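Local coordinates for adenosyl-chloride synthase (Thermotoga maritima, PDB 2ZBV), which binds adenosine and probably cleaves S-adenosyl-L-methionine, with hydroxide or a halide ion as the attacking group, at residues F88-D92 / N93-T97; E115-K119 / K120-F124; L143-E146 / R147-D150; L191-K194 / L195-F199. All blocks are in the same frame, centred on the assembly; numbering follows the deposited sequence.

Contact 1: F88-D92 / N93-T97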
loop_
_atom_site.group_PDB
_atom_site.type_symbol
_atom_site.label_atom_id
_atom_site.label_comp_id
_atom_site.label_asym_id
_atom_site.label_seq_id
_atom_site.Cartn_x
_atom_site.Cartn_y
_atom_site.Cartn_z
ATOM N N PHE A 88 14.321 -3.676 -18.398
ATOM C CA PHE A 88 13.276 -2.676 -18.170
ATOM C C PHE A 88 12.207 -2.680 -19.248
ATOM O O PHE A 88 12.484 -2.395 -20.412
ATOM C CB PHE A 88 13.890 -1.282 -18.096
ATOM C CG PHE A 88 14.934 -1.142 -17.031
ATOM C CD1 PHE A 88 14.594 -0.694 -15.756
ATOM C CD2 PHE A 88 16.253 -1.516 -17.283
ATOM C CE1 PHE A 88 15.555 -0.624 -14.740
ATOM C CE2 PHE A 88 17.223 -1.448 -16.272
ATOM C CZ PHE A 88 16.872 -1.003 -15.002
ATOM N N VAL A 89 10.989 -3.008 -18.836
ATOM C CA VAL A 89 9.830 -3.040 -19.713
ATOM C C VAL A 89 9.086 -1.730 -19.454
ATOM O O VAL A 89 8.548 -1.525 -18.360
ATOM C CB VAL A 89 8.929 -4.229 -19.355
ATOM C CG1 VAL A 89 7.700 -4.259 -20.267
ATOM C CG2 VAL A 89 9.732 -5.521 -19.460
ATOM N N ALA A 90 9.055 -0.847 -20.449
ATOM C CA ALA A 90 8.414 0.449 -20.267
ATOM C C ALA A 90 8.102 1.210 -21.554
ATOM O O ALA A 90 8.517 0.822 -22.649
ATOM C CB ALA A 90 9.301 1.316 -19.387
ATOM N N PRO A 91 7.337 2.307 -21.432
ATOM C CA PRO A 91 7.010 3.101 -22.614
ATOM C C PRO A 91 8.240 3.934 -22.951
ATOM O O PRO A 91 9.032 4.273 -22.065
ATOM C CB PRO A 91 5.839 3.961 -22.141
ATOM C CG PRO A 91 6.126 4.145 -20.677
ATOM C CD PRO A 91 6.537 2.745 -20.270
ATOM N N ASP A 92 8.409 4.251 -24.229
ATOM C CA ASP A 92 9.546 5.051 -24.674
ATOM C C ASP A 92 9.240 6.542 -24.464
ATOM O O ASP A 92 9.131 7.301 -25.426
ATOM C CB ASP A 92 9.827 4.759 -26.160
ATOM C CG ASP A 92 10.993 5.562 -26.707
ATOM O OD1 ASP A 92 12.011 5.706 -25.995
ATOM O OD2 ASP A 92 10.897 6.042 -27.857
ATOM N N ASN A 93 9.101 6.955 -23.206
ATOM C CA ASN A 93 8.789 8.352 -22.900
ATOM C C ASN A 93 9.826 9.043 -22.023
ATOM O O ASN A 93 9.574 10.128 -21.501
ATOM C CB ASN A 93 7.421 8.450 -22.222
ATOM C CG ASN A 93 7.374 7.697 -20.900
ATOM O OD1 ASN A 93 8.407 7.256 -20.385
ATOM N ND2 ASN A 93 6.176 7.548 -20.346
ATOM N N GLY A 94 10.985 8.415 -21.847
ATOM C CA GLY A 94 12.021 9.025 -21.034
ATOM C C GLY A 94 12.112 8.519 -19.601
ATOM O O GLY A 94 13.038 8.890 -18.882
ATOM N N VAL A 95 11.171 7.679 -19.172
ATOM C CA VAL A 95 11.218 7.167 -17.803
ATOM C C VAL A 95 12.498 6.355 -17.523
ATOM O O VAL A 95 12.967 6.292 -16.383
ATOM C CB VAL A 95 9.946 6.324 -17.458
ATOM C CG1 VAL A 95 9.910 5.008 -18.259
ATOM C CG2 VAL A 95 9.909 6.047 -15.958
ATOM N N LEU A 96 13.083 5.762 -18.565
ATOM C CA LEU A 96 14.308 4.973 -18.402
ATOM C C LEU A 96 15.576 5.801 -18.583
ATOM O O LEU A 96 16.673 5.247 -18.687
ATOM C CB LEU A 96 14.332 3.806 -19.397
ATOM C CG LEU A 96 13.180 2.803 -19.290
ATOM C CD1 LEU A 96 13.371 1.680 -20.304
ATOM C CD2 LEU A 96 13.112 2.250 -17.865
ATOM N N THR A 97 15.425 7.121 -18.608
ATOM C CA THR A 97 16.554 8.027 -18.795
ATOM C C THR A 97 17.712 7.844 -17.814
ATOM O O THR A 97 18.872 7.739 -18.233
ATOM C CB THR A 97 16.105 9.502 -18.719
ATOM O OG1 THR A 97 15.293 9.815 -19.853
ATOM C CG2 THR A 97 17.308 10.436 -18.700
HETATM O O HOH W 1 11.841 5.213 -21.361
HETATM O O HOH W 2 12.561 6.654 -23.423
#
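The F88 ring meets L96 obliquely: methyl CD2 of L96 sits 3.9 Å from F88 CG and closer still, 3.6 Å, to F88 CB, while the ring of F63 lies nearly parallel to that of F88. The other flat group, the N93 amide, runs alongside the P91 ring and points the same way, its ND2 3.4 Å from P91 CG. Chi1 of 61° sets N93 CG between its own backbone N and carbonyl carbon, and from there OD1 turns onward to accept the N-H of V95 at 3.0 Å, an Asx turn with the donor tilted 25° from the carbonyl plane. ND2 reaches the carbonyl O of V67. With an alanine in place of N93, the V95 N-H and the V67 carbonyl would probably lose their amide partner. Between the F88 and N93 contacts, A90 CB packs on V95 CG1 at 3.9 Å. The chain is leaving strand 87-91 of the N-terminal sheet here, through an inverse gamma turn centred on D92 and a type I turn from G94 to T97, to enter helix 97-103. One water joins P91 O to L96 N; another links D92 OD1 with G94 N. P91 packs on the adenosine-binding D68, and the N93 bond to the neighbouring V67 therefore ties this turn to the wall of the adenosine pocket.

Contact 2: E115-K119 / K120-F124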
loop_
_atom_site.group_PDB
_atom_site.type_symbol
_atom_site.label_atom_id
_atom_site.label_comp_id
_atom_site.label_asym_id
_atom_site.label_seq_id
_atom_site.Cartn_x
_atom_site.Cartn_y
_atom_site.Cartn_z
ATOM N N GLU A 115 2.273 -12.050 -29.726
ATOM C CA GLU A 115 2.000 -13.318 -29.052
ATOM C C GLU A 115 2.298 -13.265 -27.552
ATOM O O GLU A 115 1.909 -14.159 -26.797
ATOM C CB GLU A 115 2.815 -14.439 -29.708
ATOM C CG GLU A 115 2.447 -14.672 -31.167
ATOM C CD GLU A 115 0.966 -14.958 -31.343
ATOM O OE1 GLU A 115 0.488 -15.973 -30.791
ATOM O OE2 GLU A 115 0.276 -14.165 -32.025
ATOM N N LEU A 116 2.981 -12.210 -27.126
ATOM C CA LEU A 116 3.332 -12.040 -25.722
ATOM C C LEU A 116 2.257 -11.266 -24.952
ATOM O O LEU A 116 2.276 -11.220 -23.716
ATOM C CB LEU A 116 4.667 -11.302 -25.616
ATOM C CG LEU A 116 5.836 -11.955 -26.368
ATOM C CD1 LEU A 116 7.066 -11.055 -26.289
ATOM C CD2 LEU A 116 6.127 -13.330 -25.772
ATOM N N PHE A 117 1.316 -10.677 -25.683
ATOM C CA PHE A 117 0.251 -9.878 -25.072
ATOM C C PHE A 117 -0.747 -10.692 -24.268
ATOM O O PHE A 117 -0.886 -11.896 -24.465
ATOM C CB PHE A 117 -0.506 -9.085 -26.152
ATOM C CG PHE A 117 0.353 -8.105 -26.913
ATOM C CD1 PHE A 117 1.706 -7.956 -26.618
ATOM C CD2 PHE A 117 -0.202 -7.316 -27.913
ATOM C CE1 PHE A 117 2.493 -7.036 -27.301
ATOM C CE2 PHE A 117 0.576 -6.391 -28.604
ATOM C CZ PHE A 117 1.926 -6.248 -28.298
ATOM N N TYR A 118 -1.442 -10.015 -23.359
ATOM C CA TYR A 118 -2.457 -10.641 -22.519
ATOM C C TYR A 118 -3.731 -10.785 -23.351
ATOM O O TYR A 118 -4.501 -11.726 -23.168
ATOM C CB TYR A 118 -2.694 -9.775 -21.271
ATOM C CG TYR A 118 -3.988 -10.011 -20.512
ATOM C CD1 TYR A 118 -4.326 -11.272 -20.022
ATOM C CD2 TYR A 118 -4.858 -8.948 -20.251
ATOM C CE1 TYR A 118 -5.511 -11.467 -19.282
ATOM C CE2 TYR A 118 -6.031 -9.126 -19.524
ATOM C CZ TYR A 118 -6.354 -10.386 -19.041
ATOM O OH TYR A 118 -7.511 -10.544 -18.309
ATOM N N LYS A 119 -3.943 -9.853 -24.274
ATOM C CA LYS A 119 -5.112 -9.905 -25.146
ATOM C C LYS A 119 -4.751 -9.609 -26.592
ATOM O O LYS A 119 -3.841 -8.831 -26.869
ATOM C CB LYS A 119 -6.192 -8.931 -24.668
ATOM C CG LYS A 119 -6.844 -9.376 -23.372
ATOM C CD LYS A 119 -8.173 -8.690 -23.114
ATOM C CE LYS A 119 -8.013 -7.217 -22.825
ATOM N NZ LYS A 119 -9.286 -6.690 -22.265
ATOM N N LYS A 120 -5.472 -10.244 -27.509
ATOM C CA LYS A 120 -5.246 -10.066 -28.936
ATOM C C LYS A 120 -5.404 -8.597 -29.311
ATOM O O LYS A 120 -4.624 -8.055 -30.091
ATOM C CB LYS A 120 -6.236 -10.926 -29.727
ATOM C CG LYS A 120 -6.020 -10.916 -31.235
ATOM C CD LYS A 120 -6.935 -11.921 -31.929
ATOM C CE LYS A 120 -8.409 -11.604 -31.682
ATOM N NZ LYS A 120 -9.320 -12.598 -32.330
ATOM N N ASN A 121 -6.421 -7.960 -28.742
ATOM C CA ASN A 121 -6.693 -6.546 -28.990
ATOM C C ASN A 121 -6.543 -5.776 -27.679
ATOM O O ASN A 121 -7.481 -5.689 -26.887
ATOM C CB ASN A 121 -8.117 -6.366 -29.530
ATOM C CG ASN A 121 -8.295 -6.941 -30.924
ATOM O OD1 ASN A 121 -9.374 -7.424 -31.270
ATOM N ND2 ASN A 121 -7.241 -6.876 -31.738
ATOM N N PRO A 122 -5.352 -5.212 -27.433
ATOM C CA PRO A 122 -5.091 -4.448 -26.208
ATOM C C PRO A 122 -6.017 -3.243 -26.044
ATOM O O PRO A 122 -6.392 -2.603 -27.026
ATOM C CB PRO A 122 -3.639 -4.008 -26.379
ATOM C CG PRO A 122 -3.047 -5.099 -27.222
ATOM C CD PRO A 122 -4.128 -5.337 -28.243
ATOM N N SER A 123 -6.379 -2.940 -24.799
ATOM C CA SER A 123 -7.214 -1.780 -24.510
ATOM C C SER A 123 -6.409 -0.578 -24.999
ATOM O O SER A 123 -5.181 -0.645 -25.077
ATOM C CB SER A 123 -7.447 -1.652 -23.005
ATOM O OG SER A 123 -6.211 -1.481 -22.325
ATOM N N PHE A 124 -7.081 0.519 -25.324
ATOM C CA PHE A 124 -6.369 1.694 -25.807
ATOM C C PHE A 124 -5.622 2.432 -24.710
ATOM O O PHE A 124 -4.600 3.056 -24.973
ATOM C CB PHE A 124 -7.331 2.689 -26.464
ATOM C CG PHE A 124 -8.117 2.117 -27.604
ATOM C CD1 PHE A 124 -7.471 1.495 -28.668
ATOM C CD2 PHE A 124 -9.505 2.213 -27.621
ATOM C CE1 PHE A 124 -8.201 0.975 -29.736
ATOM C CE2 PHE A 124 -10.248 1.697 -28.683
ATOM C CZ PHE A 124 -9.597 1.077 -29.743
#
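F117 and P122 meet in the long loop that joins strand 105-110, at the edge of the N-terminal sheet, to helix 127-140, a loop that runs on to the adenosine-binding T125. The chain doubles back between them, so the proline ring returns to cross the phenyl group obliquely: P122 CG lies 3.7 Å from F117 CD2 and 4.1 Å from F117 CE2. With CG anti to its carbonyl carbon (chi1 -61°), the F117 ring is set so that its CD2 meets P122 CG, and it also rests on I131 of the helix. The same proline packs over the bend itself, for its CD lies 3.8 Å from K119 O, a van der Waals contact with the carbonyl. The guanidinium of R114 donates to K120 O, and S123 OG and the Y118 backbone both bond to D130, while K119 NZ comes close to the like-charged R129. The loop also reaches a neighbouring subunit: Y118 OH is hydrogen-bonded to D56 of that second subunit, so one short run of residues joins the loop's own fold to the subunit interface. The Y118 ring in turn has the K119 chain laid over one of its faces, with K119 CG 3.7 Å above the plane of the Y118 ring and displaced toward its rim.

Contact 3: L143-E146 / R147-D150; sequences LPLE and RVGD
R147 folds back over L143 and P144, using the aliphatic start of its side chain. L143 CD1 touches R147 CB at 3.9 Å, the two side chains crossing at about a right angle, while the P144 ring lies beside R147 with its CD 3.8 Å from R147 CG. Chi1 of -56° turns R147 CG away from its own carbonyl carbon and back beside the backbone N, above P144 O; further bends at chi2 and chi3 then lead the guanidinium off. On the inner side, L145 CD1 reaches V148 CG2 at 4.2 Å. Two successive bonds to the third residue on make this a short 3-10 turn: R147 N gives to P144 O (3.1 Å) and V148 N to L145 O (2.9 Å), each donor standing well above its carbonyl plane. The turn lies beyond helix 127-140 and leans on the N-terminal sheet, where L145 and V148 both pack on V79. G149 follows with a positive phi (159°), where a side chain would collide with the preceding carbonyl O. Farther out, N113 ND2 holds R147 O, R109 NH1 holds G149 O, and the carboxylate of E112 takes the N-H of D150.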
loop_
_atom_site.group_PDB
_atom_site.type_symbol
_atom_site.label_atom_id
_atom_site.label_comp_id
_atom_site.label_asym_id
_atom_site.label_seq_id
_atom_site.Cartn_x
_atom_site.Cartn_y
_atom_site.Cartn_z
ATOM N N LEU A 143 12.058 -16.022 -21.293
ATOM C CA LEU A 143 11.903 -15.657 -22.702
ATOM C C LEU A 143 13.090 -14.820 -23.162
ATOM O O LEU A 143 13.433 -13.824 -22.527
ATOM C CB LEU A 143 10.624 -14.842 -22.923
ATOM C CG LEU A 143 10.428 -14.385 -24.375
ATOM C CD1 LEU A 143 9.746 -15.499 -25.150
ATOM C CD2 LEU A 143 9.595 -13.111 -24.437
ATOM N N PRO A 144 13.732 -15.211 -24.278
ATOM C CA PRO A 144 14.885 -14.477 -24.816
ATOM C C PRO A 144 14.444 -13.081 -25.237
ATOM O O PRO A 144 13.360 -12.917 -25.798
ATOM C CB PRO A 144 15.314 -15.324 -26.020
ATOM C CG PRO A 144 14.816 -16.712 -25.674
ATOM C CD PRO A 144 13.468 -16.429 -25.066
ATOM N N LEU A 145 15.290 -12.088 -24.982
ATOM C CA LEU A 145 14.983 -10.701 -25.312
ATOM C C LEU A 145 14.655 -10.466 -26.789
ATOM O O LEU A 145 13.735 -9.716 -27.116
ATOM C CB LEU A 145 16.154 -9.808 -24.900
ATOM C CG LEU A 145 15.944 -8.304 -25.080
ATOM C CD1 LEU A 145 14.704 -7.865 -24.305
ATOM C CD2 LEU A 145 17.176 -7.553 -24.597
ATOM N N GLU A 146 15.413 -11.110 -27.674
ATOM C CA GLU A 146 15.223 -10.976 -29.117
ATOM C C GLU A 146 13.813 -11.338 -29.570
ATOM O O GLU A 146 13.381 -10.939 -30.650
ATOM C CB GLU A 146 16.215 -11.875 -29.850
ATOM C CG GLU A 146 16.102 -13.324 -29.419
ATOM C CD GLU A 146 17.072 -14.224 -30.140
ATOM O OE1 GLU A 146 18.257 -13.845 -30.251
ATOM O OE2 GLU A 146 16.648 -15.313 -30.584
ATOM N N ARG A 147 13.103 -12.100 -28.747
ATOM C CA ARG A 147 11.749 -12.524 -29.072
ATOM C C ARG A 147 10.707 -11.422 -28.852
ATOM O O ARG A 147 9.555 -11.563 -29.261
ATOM C CB ARG A 147 11.377 -13.749 -28.239
ATOM C CG ARG A 147 12.334 -14.924 -28.388
ATOM C CD ARG A 147 12.300 -15.507 -29.787
ATOM N NE ARG A 147 10.944 -15.868 -30.185
ATOM C CZ ARG A 147 10.296 -15.297 -31.194
ATOM N NH1 ARG A 147 10.890 -14.346 -31.903
ATOM N NH2 ARG A 147 9.058 -15.665 -31.495
ATOM N N VAL A 148 11.105 -10.333 -28.202
ATOM C CA VAL A 148 10.176 -9.233 -27.956
ATOM C C VAL A 148 9.925 -8.443 -29.241
ATOM O O VAL A 148 8.820 -7.961 -29.468
ATOM C CB VAL A 148 10.715 -8.269 -26.865
ATOM C CG1 VAL A 148 9.797 -7.059 -26.728
ATOM C CG2 VAL A 148 10.820 -9.005 -25.533
ATOM N N GLY A 149 10.956 -8.321 -30.076
ATOM C CA GLY A 149 10.829 -7.589 -31.325
ATOM C C GLY A 149 12.171 -7.138 -31.874
ATOM O O GLY A 149 13.218 -7.612 -31.432
ATOM N N ASP A 150 12.147 -6.215 -32.832
ATOM C CA ASP A 150 13.379 -5.719 -33.441
ATOM C C ASP A 150 14.092 -4.707 -32.554
ATOM O O ASP A 150 13.469 -4.062 -31.702
ATOM C CB ASP A 150 13.082 -5.054 -34.788
ATOM C CG ASP A 150 12.148 -5.876 -35.655
ATOM O OD1 ASP A 150 12.313 -7.116 -35.702
ATOM O OD2 ASP A 150 11.252 -5.277 -36.295
#

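Contact 4: L191-K194 / L195-F199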
loop_
_atom_site.group_PDB
_atom_site.type_symbol
_atom_site.label_atom_id
_atom_site.label_comp_id
_atom_site.label_asym_id
_atom_site.label_seq_id
_atom_site.Cartn_x
_atom_site.Cartn_y
_atom_site.Cartn_z
ATOM N N LEU A 191 30.118 13.807 -5.610
ATOM C CA LEU A 191 30.359 15.053 -6.324
ATOM C C LEU A 191 30.485 16.165 -5.285
ATOM O O LEU A 191 31.378 17.014 -5.359
ATOM C CB LEU A 191 29.192 15.357 -7.266
ATOM C CG LEU A 191 29.374 16.589 -8.153
ATOM C CD1 LEU A 191 30.437 16.290 -9.199
ATOM C CD2 LEU A 191 28.065 16.955 -8.826
ATOM N N PHE A 192 29.578 16.149 -4.313
ATOM C CA PHE A 192 29.573 17.137 -3.241
ATOM C C PHE A 192 30.870 17.061 -2.444
ATOM O O PHE A 192 31.390 18.078 -1.987
ATOM C CB PHE A 192 28.369 16.893 -2.323
ATOM C CG PHE A 192 28.367 17.736 -1.075
ATOM C CD1 PHE A 192 28.617 17.161 0.163
ATOM C CD2 PHE A 192 28.095 19.098 -1.137
ATOM C CE1 PHE A 192 28.595 17.932 1.326
ATOM C CE2 PHE A 192 28.072 19.878 0.017
ATOM C CZ PHE A 192 28.321 19.293 1.251
ATOM N N LEU A 193 31.396 15.854 -2.288
ATOM C CA LEU A 193 32.628 15.659 -1.540
ATOM C C LEU A 193 33.855 16.228 -2.239
ATOM O O LEU A 193 34.950 16.214 -1.677
ATOM C CB LEU A 193 32.844 14.172 -1.257
ATOM C CG LEU A 193 31.909 13.557 -0.212
ATOM C CD1 LEU A 193 32.195 12.069 -0.075
ATOM C CD2 LEU A 193 32.101 14.269 1.121
ATOM N N LYS A 194 33.677 16.722 -3.461
ATOM C CA LYS A 194 34.788 17.305 -4.207
ATOM C C LYS A 194 34.931 18.787 -3.897
ATOM O O LYS A 194 35.846 19.447 -4.388
ATOM C CB LYS A 194 34.598 17.091 -5.711
ATOM C CG LYS A 194 34.879 15.662 -6.132
ATOM C CD LYS A 194 34.537 15.397 -7.584
ATOM C CE LYS A 194 34.856 13.949 -7.941
ATOM N NZ LYS A 194 34.310 13.563 -9.268
ATOM N N LEU A 195 34.018 19.305 -3.082
ATOM C CA LEU A 195 34.052 20.706 -2.679
ATOM C C LEU A 195 34.926 20.803 -1.437
ATOM O O LEU A 195 34.946 21.831 -0.757
ATOM C CB LEU A 195 32.646 21.213 -2.339
ATOM C CG LEU A 195 31.613 21.379 -3.456
ATOM C CD1 LEU A 195 30.298 21.847 -2.847
ATOM C CD2 LEU A 195 32.109 22.383 -4.487
ATOM N N SER A 196 35.643 19.723 -1.150
ATOM C CA SER A 196 36.509 19.657 0.019
ATOM C C SER A 196 35.724 20.038 1.273
ATOM O O SER A 196 36.054 20.998 1.971
ATOM C CB SER A 196 37.725 20.578 -0.147
ATOM O OG SER A 196 37.353 21.945 -0.158
ATOM N N VAL A 197 34.664 19.281 1.528
ATOM C CA VAL A 197 33.822 19.479 2.698
ATOM C C VAL A 197 33.852 18.154 3.432
ATOM O O VAL A 197 34.154 17.118 2.845
ATOM C CB VAL A 197 32.362 19.796 2.320
ATOM C CG1 VAL A 197 32.276 21.158 1.668
ATOM C CG2 VAL A 197 31.828 18.730 1.384
ATOM N N ASP A 198 33.539 18.178 4.716
ATOM C CA ASP A 198 33.558 16.954 5.487
ATOM C C ASP A 198 32.496 17.003 6.570
ATOM O O ASP A 198 31.917 18.053 6.840
ATOM C CB ASP A 198 34.946 16.764 6.104
ATOM C CG ASP A 198 35.060 15.480 6.905
ATOM O OD1 ASP A 198 34.772 14.398 6.345
ATOM O OD2 ASP A 198 35.444 15.558 8.095
ATOM N N PHE A 199 32.225 15.855 7.172
ATOM C CA PHE A 199 31.251 15.791 8.237
ATOM C C PHE A 199 31.715 16.744 9.337
ATOM O O PHE A 199 32.906 16.819 9.641
ATOM C CB PHE A 199 31.145 14.355 8.742
ATOM C CG PHE A 199 30.590 13.405 7.719
ATOM C CD1 PHE A 199 29.266 13.509 7.308
ATOM C CD2 PHE A 199 31.402 12.439 7.130
ATOM C CE1 PHE A 199 28.753 12.670 6.323
ATOM C CE2 PHE A 199 30.903 11.591 6.141
ATOM C CZ PHE A 199 29.572 11.708 5.736
#
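V197 lays one methyl on the ring of F192, a CH-pi contact. V197 CG2 sits 3.7 Å from the centroid of the F192 ring, 28° off the normal, and is pushed toward the rim so that F192 CE1 is 3.3 Å away. Chi1 of 172° puts F192 CG anti to its backbone N, which brings the end of the ring round to the returning chain. L195 adds a second apolar touch, crossing F192 at about a right angle with its CD1 3.9 Å from F192 CD2. Farther out, L193 CD2 only grazes V197 CG2 at 4.5 Å.

Among the polar contacts, the backbone supplies the links: K194 N bonds to L191 O, and L195 N to F192 O at 3.1 Å, both reaching three residues back, near the C-terminal end of the helix that begins at 189. F192 O is thus held by one N-H while L195 CB and V197 CG2 crowd close to it. S196 then takes up a left-handed backbone conformation that turns the chain away from the helical path toward strand 202-207.

Replacing F192 by an alanine is likely to strip V197 CG2 of the ring face it rests on and L195 CD1 of its aromatic neighbour. The helix end is seated on the C-terminal sheet, with F192 and L195 both resting on V170 and F189 meeting the F192 ring. The contact is thus mostly apolar, with L195 N to F192 O the hydrogen bond that spans the two segments.

Overall arrangement
Contacts 1, 2 and 3 belong to the N-terminal domain, while contact 4 lies in the C-terminal one, on the opposite side of the chain's centre and about 33 Å from contact 1 and 51 Å from contact 2, centre to centre. Contacts 2 and 3 touch directly: L116 CD2 packs on L143 CD2 at 3.7 Å, so the two surface turns pack together. Contact 1, more deeply buried, does not touch contact 3, their nearest atoms being about 7 Å apart. Its P91 side chain is about 7 Å from a bound adenosine, and the P122 side chain of contact 2 about 10 Å. Contacts 3 and 4 are both remote from both adenosine sites.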